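Long-range contact in fatty acid biosynthesis transcriptional regulator (PDB 6JBX), which probably acts as a DNA-binding transcriptional repressor of the MarR family, controlling the fatty acid synthesis genes of Streptococcus pneumoniae: residues I28-I41 and K106-H118. Numbering follows the deposited sequence.
Sequences IEEVNLRGSRFKDI and KGRLIHRLHKRFH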
ATOM      1  N   ILE A  28      -7.895   0.483   4.205  1.00 31.43           N
ATOM      2  CA  ILE A  28      -9.185  -0.088   3.892  1.00 27.36           C
ATOM      3  C   ILE A  28      -9.162  -1.599   4.151  1.00 27.24           C
ATOM      4  O   ILE A  28     -10.120  -2.141   4.690  1.00 26.96           O
ATOM      5  CB  ILE A  28      -9.602   0.261   2.455  1.00 31.40           C
ATOM      6  CG1 ILE A  28      -9.950   1.747   2.384  1.00 30.90           C
ATOM      7  CG2 ILE A  28     -10.763  -0.633   2.015  1.00 31.49           C
ATOM      8  CD1 ILE A  28     -10.225   2.271   1.008  1.00 33.00           C
ATOM      9  N   GLU A  29      -8.081  -2.273   3.838  1.00 27.44           N
ATOM     10  CA  GLU A  29      -8.006  -3.695   4.106  1.00 33.42           C
ATOM     11  C   GLU A  29      -8.004  -3.977   5.619  1.00 30.65           C
ATOM     12  O   GLU A  29      -8.618  -4.914   6.076  1.00 32.21           O
ATOM     13  CB  GLU A  29      -6.739  -4.289   3.510  1.00 34.44           C
ATOM     14  CG  GLU A  29      -6.689  -4.245   1.996  1.00 45.14           C
ATOM     15  CD  GLU A  29      -5.539  -5.064   1.416  1.00 47.40           C
ATOM     16  OE1 GLU A  29      -4.370  -4.836   1.813  1.00 48.40           O
ATOM     17  OE2 GLU A  29      -5.825  -5.952   0.613  1.00 57.42           O
ATOM     18  N   GLU A  30      -7.268  -3.195   6.362  1.00 29.07           N
ATOM     19  CA  GLU A  30      -7.227  -3.336   7.797  1.00 34.55           C
ATOM     20  C   GLU A  30      -8.629  -3.088   8.383  1.00 33.91           C
ATOM     21  O   GLU A  30      -9.038  -3.827   9.228  1.00 32.46           O
ATOM     22  CB  GLU A  30      -6.170  -2.415   8.392  1.00 34.97           C
ATOM     23  CG  GLU A  30      -6.225  -2.358   9.913  1.00 42.49           C
ATOM     24  CD  GLU A  30      -5.019  -2.834  10.712  1.00 42.17           C
ATOM     25  OE1 GLU A  30      -5.122  -2.826  11.960  1.00 49.53           O
ATOM     26  OE2 GLU A  30      -3.957  -3.192  10.109  1.00 40.31           O
ATOM     27  N   VAL A  31      -9.360  -2.094   7.906  1.00 33.56           N
ATOM     28  CA  VAL A  31     -10.692  -1.783   8.407  1.00 35.73           C
ATOM     29  C   VAL A  31     -11.632  -2.960   8.116  1.00 36.81           C
ATOM     30  O   VAL A  31     -12.462  -3.307   8.940  1.00 32.93           O
ATOM     31  CB  VAL A  31     -11.265  -0.491   7.789  1.00 37.82           C
ATOM     32  CG1 VAL A  31     -12.793  -0.376   7.910  1.00 38.25           C
ATOM     33  CG2 VAL A  31     -10.610   0.721   8.386  1.00 34.64           C
ATOM     34  N   ASN A  32     -11.516  -3.542   6.955  1.00 32.90           N
ATOM     35  CA  ASN A  32     -12.344  -4.703   6.643  1.00 37.88           C
ATOM     36  C   ASN A  32     -12.041  -5.891   7.594  1.00 37.15           C
ATOM     37  O   ASN A  32     -12.959  -6.626   7.975  1.00 31.92           O
ATOM     38  CB  ASN A  32     -12.131  -5.130   5.200  1.00 34.83           C
ATOM     39  CG  ASN A  32     -12.858  -6.402   4.838  1.00 38.25           C
ATOM     40  OD1 ASN A  32     -12.241  -7.458   4.659  1.00 36.02           O
ATOM     41  ND2 ASN A  32     -14.160  -6.280   4.691  1.00 38.45           N
ATOM     42  N   LEU A  33     -10.777  -6.131   7.948  1.00 33.55           N
ATOM     43  CA  LEU A  33     -10.431  -7.225   8.887  1.00 31.92           C
ATOM     44  C   LEU A  33     -10.959  -6.900  10.300  1.00 31.92           C
ATOM     45  O   LEU A  33     -11.518  -7.785  10.935  1.00 30.75           O
ATOM     46  CB  LEU A  33      -8.921  -7.442   8.970  1.00 33.62           C
ATOM     47  CG  LEU A  33      -8.204  -8.075   7.775  1.00 35.45           C
ATOM     48  CD1 LEU A  33      -6.715  -7.919   8.000  1.00 35.73           C
ATOM     49  CD2 LEU A  33      -8.550  -9.544   7.602  1.00 40.34           C
ATOM     50  N   ARG A  34     -10.776  -5.661  10.775  1.00 33.10           N
ATOM     51  CA  ARG A  34     -11.167  -5.206  12.116  1.00 35.31           C
ATOM     52  C   ARG A  34     -12.691  -5.242  12.304  1.00 36.73           C
ATOM     53  O   ARG A  34     -13.183  -5.367  13.436  1.00 38.32           O
ATOM     54  CB  ARG A  34     -10.708  -3.786  12.420  1.00 33.31           C
ATOM     55  CG  ARG A  34      -9.198  -3.623  12.444  1.00 37.41           C
ATOM     56  CD  ARG A  34      -8.524  -4.419  13.541  1.00 36.97           C
ATOM     57  NE  ARG A  34      -7.118  -4.091  13.614  1.00 39.28           N
ATOM     58  CZ  ARG A  34      -6.218  -4.711  14.368  1.00 37.13           C
ATOM     59  NH1 ARG A  34      -6.588  -5.703  15.159  1.00 34.26           N
ATOM     60  NH2 ARG A  34      -4.948  -4.318  14.335  1.00 37.02           N
ATOM     61  N   GLY A  35     -13.434  -5.153  11.234  1.00 33.32           N
ATOM     62  CA  GLY A  35     -14.885  -5.260  11.301  1.00 34.46           C
ATOM     63  C   GLY A  35     -15.339  -6.703  11.172  1.00 34.83           C
ATOM     64  O   GLY A  35     -16.537  -6.977  11.277  1.00 41.69           O
ATOM     65  N   SER A  36     -14.399  -7.629  10.944  1.00 33.28           N
ATOM     66  CA  SER A  36     -14.740  -9.041  10.777  1.00 33.20           C
ATOM     67  C   SER A  36     -15.018  -9.696  12.148  1.00 35.82           C
ATOM     68  O   SER A  36     -14.889  -9.077  13.216  1.00 32.21           O
ATOM     69  CB  SER A  36     -13.663  -9.794  10.063  1.00 30.70           C
ATOM     70  OG  SER A  36     -12.584 -10.170  10.936  1.00 28.41           O
ATOM     71  N   ARG A  37     -15.312 -10.989  12.095  1.00 33.87           N
ATOM     72  CA  ARG A  37     -15.558 -11.747  13.277  1.00 36.90           C
ATOM     73  C   ARG A  37     -14.220 -12.017  13.991  1.00 35.89           C
ATOM     74  O   ARG A  37     -14.250 -12.521  15.104  1.00 33.54           O
ATOM     75  CB  ARG A  37     -16.360 -13.011  12.924  1.00 40.62           C
ATOM     76  CG  ARG A  37     -15.532 -14.220  12.532  1.00 49.28           C
ATOM     77  CD  ARG A  37     -16.167 -15.099  11.444  1.00 58.22           C
ATOM     78  NE  ARG A  37     -17.307 -15.911  11.859  1.00 60.79           N
ATOM     79  CZ  ARG A  37     -18.586 -15.642  11.595  1.00 58.58           C
ATOM     80  NH1 ARG A  37     -18.893 -14.707  10.723  1.00 65.25           N
ATOM     81  NH2 ARG A  37     -19.556 -16.281  12.227  1.00 62.51           N
ATOM     82  N   PHE A  38     -13.064 -11.777  13.346  1.00 29.25           N
ATOM     83  CA  PHE A  38     -11.773 -11.878  14.011  1.00 32.34           C
ATOM     84  C   PHE A  38     -11.125 -10.491  14.113  1.00 33.52           C
ATOM     85  O   PHE A  38     -10.599  -9.968  13.133  1.00 32.03           O
ATOM     86  CB  PHE A  38     -10.871 -12.882  13.287  1.00 35.05           C
ATOM     87  CG  PHE A  38     -11.513 -14.236  13.157  1.00 39.19           C
ATOM     88  CD1 PHE A  38     -11.805 -15.002  14.281  1.00 46.82           C
ATOM     89  CD2 PHE A  38     -11.914 -14.702  11.916  1.00 45.86           C
ATOM     90  CE1 PHE A  38     -12.451 -16.228  14.153  1.00 48.67           C
ATOM     91  CE2 PHE A  38     -12.590 -15.904  11.791  1.00 48.11           C
ATOM     92  CZ  PHE A  38     -12.839 -16.676  12.904  1.00 49.08           C
ATOM     93  N   LYS A  39     -11.126  -9.904  15.296  1.00 30.72           N
ATOM     94  CA  LYS A  39     -10.845  -8.482  15.378  1.00 33.34           C
ATOM     95  C   LYS A  39      -9.446  -8.197  15.897  1.00 28.51           C
ATOM     96  O   LYS A  39      -9.095  -7.043  16.008  1.00 31.79           O
ATOM     97  CB  LYS A  39     -11.844  -7.749  16.270  1.00 33.11           C
ATOM     98  CG  LYS A  39     -13.266  -7.838  15.780  1.00 36.31           C
ATOM     99  CD  LYS A  39     -14.200  -7.034  16.655  1.00 38.58           C
ATOM    100  CE  LYS A  39     -15.572  -6.946  16.048  1.00 38.37           C
ATOM    101  NZ  LYS A  39     -15.980  -8.228  15.452  1.00 46.68           N
ATOM    102  N   ASP A  40      -8.633  -9.207  16.075  1.00 27.11           N
ATOM    103  CA  ASP A  40      -7.319  -9.006  16.698  1.00 30.66           C
ATOM    104  C   ASP A  40      -6.175  -9.287  15.695  1.00 34.30           C
ATOM    105  O   ASP A  40      -5.088  -9.666  16.126  1.00 32.18           O
ATOM    106  CB  ASP A  40      -7.185  -9.910  17.933  1.00 36.03           C
ATOM    107  CG  ASP A  40      -7.278 -11.389  17.593  1.00 34.98           C
ATOM    108  OD1 ASP A  40      -7.868 -11.712  16.534  1.00 37.03           O
ATOM    109  OD2 ASP A  40      -6.733 -12.206  18.369  1.00 41.94           O
ATOM    110  N   ILE A  41      -6.396  -9.049  14.387  1.00 30.88           N
ATOM    111  CA  ILE A  41      -5.415  -9.333  13.340  1.00 30.58           C
ATOM    112  C   ILE A  41      -5.287  -8.089  12.450  1.00 30.09           C
ATOM    113  O   ILE A  41      -6.255  -7.632  11.856  1.00 26.46           O
ATOM    114  CB  ILE A  41      -5.812 -10.572  12.521  1.00 35.18           C
ATOM    115  CG1 ILE A  41      -5.656 -11.866  13.319  1.00 37.29           C
ATOM    116  CG2 ILE A  41      -5.016 -10.653  11.218  1.00 36.31           C
ATOM    117  CD1 ILE A  41      -4.227 -12.145  13.763  1.00 37.71           C
ATOM    118  N   LYS A 106      -8.149 -21.842  13.301  1.00 39.60           N
ATOM    119  CA  LYS A 106      -8.571 -20.475  13.376  1.00 38.44           C
ATOM    120  C   LYS A 106      -7.851 -19.698  12.272  1.00 35.40           C
ATOM    121  O   LYS A 106      -8.462 -18.905  11.584  1.00 33.55           O
ATOM    122  CB  LYS A 106      -8.317 -19.909  14.777  1.00 44.73           C
ATOM    123  CG  LYS A 106      -8.983 -18.574  15.075  1.00 44.70           C
ATOM    124  CD  LYS A 106      -8.671 -18.034  16.475  1.00 48.91           C
ATOM    125  CE  LYS A 106      -9.527 -16.837  16.845  1.00 54.87           C
ATOM    126  NZ  LYS A 106      -9.005 -16.144  18.051  1.00 56.36           N
ATOM    127  N   GLY A 107      -6.567 -19.956  12.111  1.00 38.84           N
ATOM    128  CA  GLY A 107      -5.764 -19.368  11.056  1.00 39.13           C
ATOM    129  C   GLY A 107      -6.350 -19.634   9.678  1.00 38.30           C
ATOM    130  O   GLY A 107      -6.479 -18.723   8.895  1.00 38.79           O
ATOM    131  N   ARG A 108      -6.730 -20.874   9.403  1.00 37.61           N
ATOM    132  CA  ARG A 108      -7.336 -21.235   8.121  1.00 40.74           C
ATOM    133  C   ARG A 108      -8.628 -20.433   7.917  1.00 45.46           C
ATOM    134  O   ARG A 108      -8.873 -19.913   6.791  1.00 40.94           O
ATOM    135  CB  ARG A 108      -7.584 -22.743   8.039  1.00 40.40           C
ATOM    136  CG  ARG A 108      -6.295 -23.549   7.931  1.00 47.07           C
ATOM    137  CD  ARG A 108      -6.444 -25.034   7.582  1.00 47.21           C
ATOM    138  NE  ARG A 108      -7.218 -25.802   8.551  1.00 43.18           N
ATOM    139  CZ  ARG A 108      -6.730 -26.352   9.658  1.00 42.30           C
ATOM    140  NH1 ARG A 108      -5.443 -26.260   9.940  1.00 46.87           N
ATOM    141  NH2 ARG A 108      -7.542 -26.948  10.506  1.00 37.85           N
ATOM    142  N   LEU A 109      -9.404 -20.245   8.995  1.00 42.02           N
ATOM    143  CA  LEU A 109     -10.691 -19.526   8.883  1.00 43.14           C
ATOM    144  C   LEU A 109     -10.445 -18.073   8.469  1.00 44.79           C
ATOM    145  O   LEU A 109     -11.116 -17.576   7.593  1.00 41.13           O
ATOM    146  CB  LEU A 109     -11.454 -19.545  10.209  1.00 51.02           C
ATOM    147  CG  LEU A 109     -12.392 -20.723  10.461  1.00 52.16           C
ATOM    148  CD1 LEU A 109     -13.267 -20.424  11.682  1.00 55.65           C
ATOM    149  CD2 LEU A 109     -13.265 -21.019   9.251  1.00 51.31           C
ATOM    150  N   ILE A 110      -9.520 -17.383   9.122  1.00 41.51           N
ATOM    151  CA  ILE A 110      -9.338 -16.013   8.776  1.00 42.70           C
ATOM    152  C   ILE A 110      -8.619 -15.912   7.407  1.00 49.99           C
ATOM    153  O   ILE A 110      -8.844 -14.955   6.663  1.00 46.77           O
ATOM    154  CB  ILE A 110      -8.628 -15.225   9.892  1.00 39.24           C
ATOM    155  CG1 ILE A 110      -8.719 -13.718   9.618  1.00 43.88           C
ATOM    156  CG2 ILE A 110      -7.199 -15.696  10.073  1.00 38.20           C
ATOM    157  CD1 ILE A 110      -7.990 -12.830  10.601  1.00 45.03           C
ATOM    158  N   HIS A 111      -7.752 -16.862   7.060  1.00 45.86           N
ATOM    159  CA  HIS A 111      -7.084 -16.849   5.758  1.00 45.13           C
ATOM    160  C   HIS A 111      -8.133 -16.827   4.639  1.00 44.27           C
ATOM    161  O   HIS A 111      -8.044 -16.045   3.708  1.00 50.15           O
ATOM    162  CB  HIS A 111      -6.147 -18.058   5.651  1.00 47.79           C
ATOM    163  CG  HIS A 111      -5.400 -18.153   4.365  1.00 48.19           C
ATOM    164  ND1 HIS A 111      -4.669 -17.097   3.856  1.00 56.18           N
ATOM    165  CD2 HIS A 111      -5.284 -19.167   3.484  1.00 52.10           C
ATOM    166  CE1 HIS A 111      -4.118 -17.466   2.721  1.00 57.45           C
ATOM    167  NE2 HIS A 111      -4.474 -18.727   2.473  1.00 57.20           N
ATOM    168  N   ARG A 112      -9.105 -17.700   4.743  1.00 45.29           N
ATOM    169  CA  ARG A 112     -10.238 -17.738   3.832  1.00 56.47           C
ATOM    170  C   ARG A 112     -10.904 -16.356   3.696  1.00 58.62           C
ATOM    171  O   ARG A 112     -11.184 -15.850   2.602  1.00 50.43           O
ATOM    172  CB  ARG A 112     -11.245 -18.762   4.348  1.00 62.25           C
ATOM    173  CG  ARG A 112     -12.596 -18.679   3.663  1.00 71.46           C
ATOM    174  CD  ARG A 112     -12.517 -19.154   2.226  1.00 83.71           C
ATOM    175  NE  ARG A 112     -13.735 -19.870   1.843  1.00 89.55           N
ATOM    176  CZ  ARG A 112     -14.717 -19.367   1.095  1.00 83.05           C
ATOM    177  NH1 ARG A 112     -14.622 -18.131   0.632  1.00 61.29           N
ATOM    178  NH2 ARG A 112     -15.765 -20.125   0.785  1.00 75.28           N
ATOM    179  N   LEU A 113     -11.174 -15.727   4.813  1.00 60.99           N
ATOM    180  CA  LEU A 113     -11.911 -14.462   4.825  1.00 57.80           C
ATOM    181  C   LEU A 113     -11.141 -13.373   4.063  1.00 58.53           C
ATOM    182  O   LEU A 113     -11.721 -12.531   3.324  1.00 60.01           O
ATOM    183  CB  LEU A 113     -12.104 -14.084   6.297  1.00 68.77           C
ATOM    184  CG  LEU A 113     -12.773 -12.746   6.564  1.00 67.26           C
ATOM    185  CD1 LEU A 113     -14.249 -12.817   6.193  1.00 61.43           C
ATOM    186  CD2 LEU A 113     -12.593 -12.359   8.024  1.00 68.74           C
ATOM    187  N   HIS A 114      -9.824 -13.386   4.237  1.00 49.24           N
ATOM    188  CA  HIS A 114      -8.938 -12.404   3.556  1.00 43.41           C
ATOM    189  C   HIS A 114      -8.947 -12.676   2.048  1.00 52.28           C
ATOM    190  O   HIS A 114      -8.623 -11.746   1.282  1.00 48.58           O
ATOM    191  CB  HIS A 114      -7.522 -12.459   4.146  1.00 44.28           C
ATOM    192  CG  HIS A 114      -6.656 -11.315   3.738  1.00 49.05           C
ATOM    193  ND1 HIS A 114      -7.102 -10.007   3.757  1.00 47.13           N
ATOM    194  CD2 HIS A 114      -5.379 -11.273   3.300  1.00 51.55           C
ATOM    195  CE1 HIS A 114      -6.138  -9.209   3.349  1.00 54.58           C
ATOM    196  NE2 HIS A 114      -5.069  -9.961   3.063  1.00 50.22           N
ATOM    197  N   LYS A 115      -9.302 -13.890   1.639  1.00 48.43           N
ATOM    198  CA  LYS A 115      -9.345 -14.235   0.221  1.00 52.79           C
ATOM    199  C   LYS A 115     -10.639 -13.719  -0.393  1.00 43.98           C
ATOM    200  O   LYS A 115     -10.640 -13.398  -1.562  1.00 45.02           O
ATOM    201  CB  LYS A 115      -9.278 -15.744  -0.019  1.00 53.11           C
ATOM    202  CG  LYS A 115      -7.875 -16.325  -0.030  1.00 58.73           C
ATOM    203  CD  LYS A 115      -7.911 -17.817  -0.332  1.00 68.78           C
ATOM    204  CE  LYS A 115      -6.916 -18.626   0.474  1.00 70.18           C
ATOM    205  NZ  LYS A 115      -7.132 -20.087   0.312  1.00 67.85           N
ATOM    206  N   ARG A 116     -11.728 -13.718   0.363  1.00 40.22           N
ATOM    207  CA  ARG A 116     -12.983 -13.197  -0.178  1.00 44.14           C
ATOM    208  C   ARG A 116     -12.793 -11.704  -0.525  1.00 44.67           C
ATOM    209  O   ARG A 116     -13.378 -11.220  -1.468  1.00 41.30           O
ATOM    210  CB  ARG A 116     -14.164 -13.354   0.787  1.00 45.99           C
ATOM    211  CG  ARG A 116     -14.385 -14.767   1.313  1.00 61.06           C
ATOM    212  CD  ARG A 116     -15.665 -14.907   2.146  1.00 66.66           C
ATOM    213  NE  ARG A 116     -16.829 -15.320   1.347  1.00 73.99           N
ATOM    214  CZ  ARG A 116     -17.670 -14.484   0.718  1.00 79.65           C
ATOM    215  NH1 ARG A 116     -17.453 -13.176   0.724  1.00 75.40           N
ATOM    216  NH2 ARG A 116     -18.747 -14.957   0.106  1.00 81.03           N
ATOM    217  N   PHE A 117     -11.968 -10.983   0.246  1.00 39.76           N
ATOM    218  CA  PHE A 117     -11.705  -9.588   0.012  1.00 34.72           C
ATOM    219  C   PHE A 117     -10.946  -9.417  -1.308  1.00 34.29           C
ATOM    220  O   PHE A 117     -11.343  -8.618  -2.150  1.00 30.25           O
ATOM    221  CB  PHE A 117     -10.942  -8.958   1.182  1.00 35.33           C
ATOM    222  CG  PHE A 117     -10.735  -7.476   0.986  1.00 37.06           C
ATOM    223  CD1 PHE A 117     -11.735  -6.572   1.302  1.00 36.52           C
ATOM    224  CD2 PHE A 117      -9.577  -7.004   0.396  1.00 37.10           C
ATOM    225  CE1 PHE A 117     -11.547  -5.217   1.092  1.00 40.61           C
ATOM    226  CE2 PHE A 117      -9.392  -5.652   0.182  1.00 37.55           C
ATOM    227  CZ  PHE A 117     -10.380  -4.761   0.519  1.00 38.93           C
ATOM    228  N   HIS A 118      -9.862 -10.147  -1.469  1.00 35.23           N
ATOM    229  CA  HIS A 118      -9.088 -10.138  -2.682  1.00 39.99           C
ATOM    230  C   HIS A 118      -9.934 -10.555  -3.893  1.00 41.81           C
ATOM    231  O   HIS A 118      -9.771 -10.041  -5.017  1.00 38.96           O
ATOM    232  CB  HIS A 118      -7.865 -11.050  -2.543  1.00 45.25           C
ATOM    233  CG  HIS A 118      -6.834 -10.497  -1.619  1.00 55.71           C
ATOM    234  ND1 HIS A 118      -6.457  -9.161  -1.645  1.00 53.68           N
ATOM    235  CD2 HIS A 118      -6.104 -11.093  -0.643  1.00 64.02           C
ATOM    236  CE1 HIS A 118      -5.561  -8.948  -0.707  1.00 61.15           C
ATOM    237  NE2 HIS A 118      -5.317 -10.125  -0.089  1.00 66.21           N
TER
HETATM  238  O   HOH W   1      -9.171  -7.390   4.323  1.00 40.62           O
HETATM  239  O   HOH W   2     -13.187 -10.511   3.740  1.00 52.39           O
HETATM  240  O   HOH W   3      -7.311 -14.525  18.622  1.00 43.11           O
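Phe38, in the loop that follows helix 11-34, rests on the first turns of helix 105-125, and its atoms are met one after another. Phe38 CB lies 3.9 Å from Ile110 CD1, and CD2 is equally near the branched CB of Ile110. CD1 and CE1 both meet the aliphatic CE of Lys106, while CE2 and CZ reach Leu109, Phe38 CZ standing 4.0 Å from Leu109 CD1. A large flat ring suits this place because it can touch three residues of one helix at once. Ile110 is shared: with CG1 anti to the backbone N (chi1 -168°), Ile110 CD1 extends past the ring to Ile41 CB at 3.7 Å. Ser36 suits the turn before Phe38: its OG donates to Leu33 O and accepts from Phe38 N, an ST turn, while its small CB packs tightly on Leu113 CD2.

At the other end Glu29 CG, 3.5 Å from Phe117 CE2, and Asn32 OD1, near CD1, approach from the same side of the ring plane. The Asn32 amide, 36° from that plane, suits a place where it lies along the ring while OD1 accepts from water. Buried Glu29 OE2 has no hydrogen-bonding partner in the model. Phe117's broad ring also meets Phe147 of the second subunit. The helices, their directions 133° apart, connect winged-helix and dimerisation regions, as in the MarR fold.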